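PDB 5O34: enoyl-CoA hydratase carB homologue from Streptomyces cattleya, which probably acts as a carboxymethylproline synthase of the crotonase superfamily in thienamycin biosynthesis. Local coordinates for residues Ile151-Gly154 and Leu155-Ser158; Cys183-Gly186 and Gly187-Glu191; Arg196-Met199 and Gln200-Leu204; Ala211-Ala214 and Leu215-Leu219. All coordinates share one frame; numbering follows the deposited sequence.

Contact 1: residues Ile151-Gly154 and Leu155-Ser158; sequences IGVG and LQIS
Val153 and Ile157 meet one turn apart on the short helix 152-158 of the crotonase fold. This helix follows strand 149-151, a place where crotonases commonly offer a backbone N-H to the oxyanion hole. The two side chains slant across each other, and the branch tips do the touching: Val153 CG1 lies 4.1 Å from Ile157 CD1. Ile157 carries CG1 anti to its carbonyl carbon (chi1 -65°), which bends the longer branch back along the helix until CG1 rests 3.3 Å from Val153 O. Branched aliphatic residues suit this face, because it packs on Ile128, Leu131 and Tyr132 of helix 120-137. Leu155 is turned to another side, where it meets Leu172 and Met174, while the aliphatic part of Gln156 runs back past Gly152, with CG 3.4 Å from Gly152 O.

Under these side chains the backbone bonds follow. Gln156 N bonds to Gly152 O at 2.9 Å and Ile157 N to Val153 O at 3.0 Å, whereas the bonds from Leu155 to Ile151 and from Ser158 to Gly154 are weak. Gly152 takes a positive phi (40°), a conformation easy for glycine, and so lets the chain turn abruptly from strand into helix. At the far end Ser158 folds its hydroxyl back on its own helix: OG donates to a lone pair of Leu155 O, in the carbonyl plane, at 2.7 Å.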
# COMPACT_ATOMS: atom_id res chain seq x y z
N ILE A 151 -2.03 18.42 11.66
CA ILE A 151 -2.24 19.10 10.38
C ILE A 151 -0.91 19.31 9.63
O ILE A 151 0.12 19.55 10.27
CB ILE A 151 -2.97 20.46 10.65
CG1 ILE A 151 -4.25 20.30 11.50
CG2 ILE A 151 -3.26 21.24 9.36
CD1 ILE A 151 -4.79 21.63 12.12
N GLY A 152 -0.96 19.25 8.29
CA GLY A 152 0.17 19.47 7.39
C GLY A 152 1.49 18.88 7.83
O GLY A 152 1.63 17.65 7.90
N VAL A 153 2.46 19.77 8.16
CA VAL A 153 3.81 19.43 8.62
C VAL A 153 3.77 18.60 9.91
O VAL A 153 4.57 17.67 10.06
CB VAL A 153 4.74 20.68 8.71
CG1 VAL A 153 6.10 20.35 9.32
CG2 VAL A 153 4.93 21.32 7.33
N GLY A 154 2.81 18.92 10.78
CA GLY A 154 2.59 18.20 12.04
C GLY A 154 2.26 16.74 11.78
O GLY A 154 2.92 15.85 12.33
N LEU A 155 1.29 16.50 10.89
CA LEU A 155 0.91 15.15 10.45
C LEU A 155 2.08 14.46 9.73
O LEU A 155 2.34 13.28 9.99
CB LEU A 155 -0.36 15.21 9.56
CG LEU A 155 -0.92 13.88 8.99
CD1 LEU A 155 -1.07 12.80 10.07
CD2 LEU A 155 -2.24 14.13 8.29
N GLN A 156 2.82 15.20 8.88
CA GLN A 156 3.98 14.68 8.13
C GLN A 156 5.09 14.13 9.04
O GLN A 156 5.64 13.06 8.75
CB GLN A 156 4.52 15.73 7.15
CG GLN A 156 3.66 15.84 5.88
CD GLN A 156 3.82 17.12 5.10
OE1 GLN A 156 2.86 17.63 4.53
NE2 GLN A 156 5.04 17.64 5.02
N ILE A 157 5.36 14.80 10.18
CA ILE A 157 6.35 14.34 11.17
C ILE A 157 5.89 13.00 11.76
O ILE A 157 6.69 12.06 11.83
CB ILE A 157 6.61 15.42 12.27
CG1 ILE A 157 7.27 16.68 11.65
CG2 ILE A 157 7.49 14.86 13.43
CD1 ILE A 157 7.12 17.99 12.47
N SER A 158 4.60 12.90 12.13
CA SER A 158 4.02 11.68 12.70
C SER A 158 4.11 10.50 11.72
O SER A 158 4.43 9.38 12.13
CB SER A 158 2.58 11.91 13.18
OG SER A 158 1.61 11.75 12.15

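Contact 2: residues Cys183-Gly186 and Gly187-Glu191; sequences CNFG and GFMLE
Met189 N donates to Phe185 O at 2.8 Å in an almost straight bond (171°) that comes in nearly along the C=O axis. Its neighbours in the same ladder are Leu190 N to Gly186 O and Gly187 N to Cys183 O, both 2.9 Å, and the slightly longer Phe188 N to Asn184 O. At the start, Cys183 N is held by Thr251 OG1 of the second subunit, and Asn184 ND2 by Ser273 OG of the same chain.

Outside the ladder, Met189 doubles back over the turn below it. Its chain runs out straight to SD and then bends (chi3 -84°), bringing CE to 3.4 Å from Phe185 CB and 3.7 Å from the ring atom Phe185 CD2. The flexible thioether suits this job, since its methyl can settle obliquely against an aromatic that is also met edge-to-face by Tyr132. Leu190 sets CB 3.2 Å from Gly186 O, and its side chain packs on Met199 and Met202 of helix 196-205. Gly186, having no side chain, lets Cys183 SG lie 3.4 Å from its CA. That sulfur is anti to its backbone N (chi1 -161°), folded under the first turn.

The whole is a helix N-terminus with Cys183 at the N-cap, opening the largely buried helix 184-194 of a crotonase-fold subunit where it borders a neighbouring subunit.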
# COMPACT_ATOMS: atom_id res chain seq x y z
N CYS A 183 1.63 19.81 -2.11
CA CYS A 183 1.64 18.71 -1.14
C CYS A 183 2.40 17.47 -1.62
O CYS A 183 1.88 16.34 -1.57
CB CYS A 183 0.22 18.38 -0.68
SG CYS A 183 0.16 17.46 0.87
N ASN A 184 3.65 17.67 -2.04
CA ASN A 184 4.55 16.62 -2.53
C ASN A 184 4.86 15.62 -1.44
O ASN A 184 4.75 14.41 -1.67
CB ASN A 184 5.86 17.23 -3.07
CG ASN A 184 5.64 18.31 -4.10
OD1 ASN A 184 5.17 19.41 -3.78
ND2 ASN A 184 5.97 18.02 -5.34
N PHE A 185 5.26 16.12 -0.26
CA PHE A 185 5.59 15.31 0.90
C PHE A 185 4.36 14.61 1.46
O PHE A 185 4.41 13.41 1.70
CB PHE A 185 6.28 16.17 1.96
CG PHE A 185 7.75 16.37 1.72
CD1 PHE A 185 8.26 17.63 1.39
CD2 PHE A 185 8.64 15.31 1.82
CE1 PHE A 185 9.63 17.82 1.17
CE2 PHE A 185 10.01 15.50 1.61
CZ PHE A 185 10.49 16.75 1.27
N GLY A 186 3.27 15.36 1.61
CA GLY A 186 2.01 14.84 2.12
C GLY A 186 1.48 13.71 1.27
O GLY A 186 1.08 12.67 1.81
N GLY A 187 1.53 13.89 -0.05
CA GLY A 187 1.12 12.90 -1.03
C GLY A 187 1.94 11.63 -0.91
O GLY A 187 1.37 10.54 -0.81
N PHE A 188 3.28 11.77 -0.87
CA PHE A 188 4.18 10.62 -0.71
C PHE A 188 3.97 9.87 0.62
O PHE A 188 3.83 8.64 0.63
CB PHE A 188 5.65 11.03 -0.88
CG PHE A 188 6.58 9.86 -0.66
CD1 PHE A 188 6.80 8.92 -1.67
CD2 PHE A 188 7.20 9.66 0.57
CE1 PHE A 188 7.61 7.81 -1.44
CE2 PHE A 188 8.01 8.55 0.79
CZ PHE A 188 8.19 7.63 -0.21
N MET A 189 3.98 10.61 1.74
CA MET A 189 3.88 10.06 3.09
C MET A 189 2.54 9.39 3.40
O MET A 189 2.53 8.36 4.08
CB MET A 189 4.23 11.12 4.15
CG MET A 189 5.72 11.20 4.44
SD MET A 189 6.26 12.59 5.49
CE MET A 189 6.39 13.77 4.33
N LEU A 190 1.42 9.95 2.90
CA LEU A 190 0.09 9.38 3.14
C LEU A 190 -0.11 8.09 2.35
O LEU A 190 -0.84 7.19 2.79
CB LEU A 190 -1.01 10.38 2.77
CG LEU A 190 -1.31 11.54 3.71
CD1 LEU A 190 -2.36 12.42 3.08
CD2 LEU A 190 -1.81 11.06 5.05
N GLU A 191 0.54 8.00 1.18
CA GLU A 191 0.49 6.83 0.31
C GLU A 191 1.18 5.67 1.03
O GLU A 191 0.60 4.60 1.15
CB GLU A 191 1.15 7.13 -1.03
CG GLU A 191 1.08 5.97 -2.02
CD GLU A 191 1.01 6.36 -3.48
OE1 GLU A 191 0.49 5.54 -4.27
OE2 GLU A 191 1.46 7.47 -3.84

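Contact 3: residues Arg196-Met199 and Gln200-Leu204; sequences RTVM and QRMLL
Arg196 and Gln200, one turn apart, supply the polar side-chain meeting. Gln200 NE2 sits over one face of the Arg196 guanidinium, 3.4 Å above its plane and toward the rim, with the amide and guanidinium planes 62° apart. Arg196 reaches this place by a chain extended from CG to NE, with CG anti to its backbone N (chi1 -169°). Their polar ends serve the second subunit: Arg196 NH2 bonds to Asn256 OD1 there and the cation lies against Phe259 of that chain, while Gln200 OE1 accepts from His221 NE2 of the same neighbour. Thr197 OG1 is likewise hydrogen-bonded to Gly218 O of the second subunit. The long side chains of Arg196 and Gln200 fit because they can cross the interface and still lie along their own helix.

The backbone bonds are regular. Gln200 N to Arg196 O, Arg201 N to Thr197 O, Met202 N to Val198 O and Leu203 N to Met199 O are each 2.9 Å long. Arg201 uses its aliphatic stem against the same ladder, with CG 3.2 Å from Thr197 O.

Apolar contacts are lighter. Met199 is bent at its second and third torsions, with SD 4.1 Å from Leu203 CG and CE 3.9 Å from Gln200 CG. Val198 CG1 and Met202 CG approach to 4.4 Å.

Within the subunit, Leu203 packs on Leu190 of helix 184-194, Val198 reaches Asp217 of helix 211-217, and Met202 touches Trp209 in strand 209-210.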
# COMPACT_ATOMS: atom_id res chain seq x y z
N ARG A 196 -2.73 4.76 -1.42
CA ARG A 196 -3.05 5.70 -2.49
C ARG A 196 -4.47 6.30 -2.40
O ARG A 196 -4.61 7.52 -2.51
CB ARG A 196 -2.82 4.98 -3.83
CG ARG A 196 -2.84 5.86 -5.04
CD ARG A 196 -2.18 5.18 -6.22
NE ARG A 196 -2.37 5.96 -7.45
CZ ARG A 196 -1.61 6.98 -7.82
NH1 ARG A 196 -0.59 7.38 -7.08
NH2 ARG A 196 -1.87 7.63 -8.95
N THR A 197 -5.50 5.47 -2.22
CA THR A 197 -6.91 5.85 -2.13
C THR A 197 -7.16 6.84 -0.98
O THR A 197 -7.75 7.91 -1.22
CB THR A 197 -7.77 4.57 -2.01
OG1 THR A 197 -7.51 3.76 -3.14
CG2 THR A 197 -9.26 4.85 -1.93
N VAL A 198 -6.69 6.51 0.25
CA VAL A 198 -6.82 7.37 1.42
C VAL A 198 -6.04 8.66 1.20
O VAL A 198 -6.58 9.74 1.45
CB VAL A 198 -6.48 6.65 2.75
CG1 VAL A 198 -6.46 7.63 3.93
CG2 VAL A 198 -7.50 5.53 3.02
N MET A 199 -4.83 8.56 0.66
CA MET A 199 -4.02 9.73 0.33
C MET A 199 -4.83 10.70 -0.55
O MET A 199 -4.96 11.89 -0.22
CB MET A 199 -2.73 9.29 -0.37
CG MET A 199 -1.82 10.45 -0.79
SD MET A 199 -2.11 11.09 -2.46
CE MET A 199 -1.61 9.66 -3.49
N GLN A 200 -5.38 10.18 -1.67
CA GLN A 200 -6.14 10.93 -2.67
C GLN A 200 -7.40 11.53 -2.10
O GLN A 200 -7.71 12.68 -2.40
CB GLN A 200 -6.46 10.04 -3.87
CG GLN A 200 -5.26 9.83 -4.78
CD GLN A 200 -5.39 8.65 -5.71
OE1 GLN A 200 -6.14 7.69 -5.48
NE2 GLN A 200 -4.61 8.66 -6.76
N ARG A 201 -8.10 10.78 -1.23
CA ARG A 201 -9.30 11.26 -0.56
C ARG A 201 -8.93 12.45 0.35
O ARG A 201 -9.60 13.48 0.30
CB ARG A 201 -9.94 10.14 0.27
CG ARG A 201 -10.67 9.07 -0.53
CD ARG A 201 -11.16 7.95 0.38
NE ARG A 201 -12.10 8.44 1.41
CZ ARG A 201 -12.26 7.90 2.61
NH1 ARG A 201 -11.56 6.82 2.97
NH2 ARG A 201 -13.12 8.42 3.48
N MET A 202 -7.83 12.34 1.11
CA MET A 202 -7.35 13.38 2.02
C MET A 202 -6.91 14.66 1.32
O MET A 202 -7.34 15.74 1.73
CB MET A 202 -6.24 12.86 2.94
CG MET A 202 -6.76 11.99 4.03
SD MET A 202 -5.51 11.69 5.28
CE MET A 202 -5.80 13.11 6.40
N LEU A 203 -6.06 14.56 0.29
CA LEU A 203 -5.55 15.72 -0.45
C LEU A 203 -6.63 16.48 -1.19
O LEU A 203 -6.62 17.71 -1.18
CB LEU A 203 -4.43 15.35 -1.47
CG LEU A 203 -3.05 14.82 -1.00
CD1 LEU A 203 -1.95 15.30 -1.93
CD2 LEU A 203 -2.72 15.20 0.44
N LEU A 204 -7.55 15.76 -1.85
CA LEU A 204 -8.59 16.36 -2.69
C LEU A 204 -9.82 16.87 -1.97
O LEU A 204 -10.45 17.80 -2.48
CB LEU A 204 -9.00 15.40 -3.82
CG LEU A 204 -7.89 14.95 -4.78
CD1 LEU A 204 -8.41 13.92 -5.75
CD2 LEU A 204 -7.23 16.13 -5.51

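Contact 4: residues Ala211-Ala214 and Leu215-Leu219; sequences AERA and LADGL
Arg213 and Asp217, one turn apart, run out next to each other from the same face of the helix. Arg213 places CG anti to its backbone N (chi1 178°), then bends at chi2 and chi3, so it is the aliphatic CG that meets the carboxylate, 3.8 Å from Asp217 OD2. Their charged atoms stay apart, Arg213 NE being 4.7 Å from Asp217 OD2, though the opposite charges probably still attract. Both polar ends turn to Trp209: its NE1 bonds to Asp217 OD2, and its ring takes the Arg213 cation. Asp217 holds CG beside its own N (chi1 -67°), which lays the carboxylate back over Arg213 O, with CG 3.5 Å from that oxygen.

Helix 211-217 then ends in a Schellman motif. Leu219 N reaches back to Ala214 O at 2.8 Å, and Gly218 N makes a weak bond to Leu215 O. Gly218 has the positive phi (93°) of this turn, a conformation glycine adopts without strain. The motif's apolar pair is Ala214 and Leu219, whose CB atoms are 4.0 Å apart. The small methyl of Ala214 leaves room for the leucine, which continues inward to Leu172, Leu190 and Met202.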
# COMPACT_ATOMS: atom_id res chain seq x y z
N ALA A 211 -10.39 10.05 14.78
CA ALA A 211 -9.57 8.96 15.33
C ALA A 211 -9.94 7.55 14.86
O ALA A 211 -9.03 6.80 14.48
CB ALA A 211 -9.56 9.02 16.85
N GLU A 212 -11.25 7.20 14.87
CA GLU A 212 -11.80 5.87 14.51
C GLU A 212 -11.62 5.53 13.03
O GLU A 212 -11.18 4.43 12.70
CB GLU A 212 -13.28 5.74 14.96
CG GLU A 212 -13.46 5.67 16.48
CD GLU A 212 -12.53 4.74 17.25
OE1 GLU A 212 -12.44 3.54 16.89
OE2 GLU A 212 -11.89 5.21 18.22
N ARG A 213 -11.87 6.53 12.17
CA ARG A 213 -11.65 6.51 10.73
C ARG A 213 -10.13 6.44 10.42
O ARG A 213 -9.72 5.64 9.57
CB ARG A 213 -12.27 7.76 10.11
CG ARG A 213 -12.05 7.85 8.62
CD ARG A 213 -13.26 8.31 7.89
NE ARG A 213 -12.95 9.54 7.15
CZ ARG A 213 -13.73 10.62 7.15
NH1 ARG A 213 -14.87 10.63 7.83
NH2 ARG A 213 -13.37 11.70 6.46
N ALA A 214 -9.30 7.28 11.11
CA ALA A 214 -7.83 7.27 10.94
C ALA A 214 -7.20 5.93 11.26
O ALA A 214 -6.28 5.49 10.55
CB ALA A 214 -7.18 8.37 11.77
N LEU A 215 -7.76 5.23 12.25
CA LEU A 215 -7.33 3.90 12.67
C LEU A 215 -7.65 2.85 11.61
O LEU A 215 -6.79 2.02 11.28
CB LEU A 215 -7.94 3.53 14.03
CG LEU A 215 -7.70 2.10 14.55
CD1 LEU A 215 -6.23 1.82 14.86
CD2 LEU A 215 -8.57 1.81 15.74
N ALA A 216 -8.89 2.88 11.07
CA ALA A 216 -9.37 1.95 10.04
C ALA A 216 -8.51 2.05 8.77
O ALA A 216 -8.09 1.02 8.22
CB ALA A 216 -10.83 2.24 9.72
N ASP A 217 -8.17 3.29 8.36
CA ASP A 217 -7.41 3.61 7.16
C ASP A 217 -5.88 3.45 7.28
O ASP A 217 -5.20 3.45 6.25
CB ASP A 217 -7.78 5.02 6.67
CG ASP A 217 -9.23 5.11 6.16
OD1 ASP A 217 -9.80 4.06 5.79
OD2 ASP A 217 -9.77 6.23 6.09
N GLY A 218 -5.35 3.24 8.49
CA GLY A 218 -3.92 3.05 8.71
C GLY A 218 -3.13 4.31 9.04
O GLY A 218 -1.90 4.29 9.04
N LEU A 219 -3.81 5.41 9.33
CA LEU A 219 -3.16 6.66 9.71
C LEU A 219 -2.76 6.67 11.18
O LEU A 219 -1.85 7.39 11.57
CB LEU A 219 -4.06 7.84 9.35
CG LEU A 219 -4.32 8.04 7.86
CD1 LEU A 219 -5.45 9.00 7.65
CD2 LEU A 219 -3.07 8.51 7.15

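Contacts 1, 2 and 3 are largely buried, whereas contact 4 is only partly so, with two exposed residues, Glu212 and Ala216, against one, Ile151, in contact 1. Contact 1 lies nearest the chain's centre and meets no other subunit. Contact 2 packs on it through Gln156, and is about 9 Å, centre to centre, from contact 3 on the next helix. Chemistry follows place: contact 1 is mainly aliphatic, contact 2 adds aromatic and sulfur groups, and contacts 3 and 4 are richer in charge. Leu219 of contact 4 joins Leu190 and Met202 of contacts 2 and 3. Between subunits, Thr197 of one and Gly218 of another link contacts 3 and 4 across the trimer.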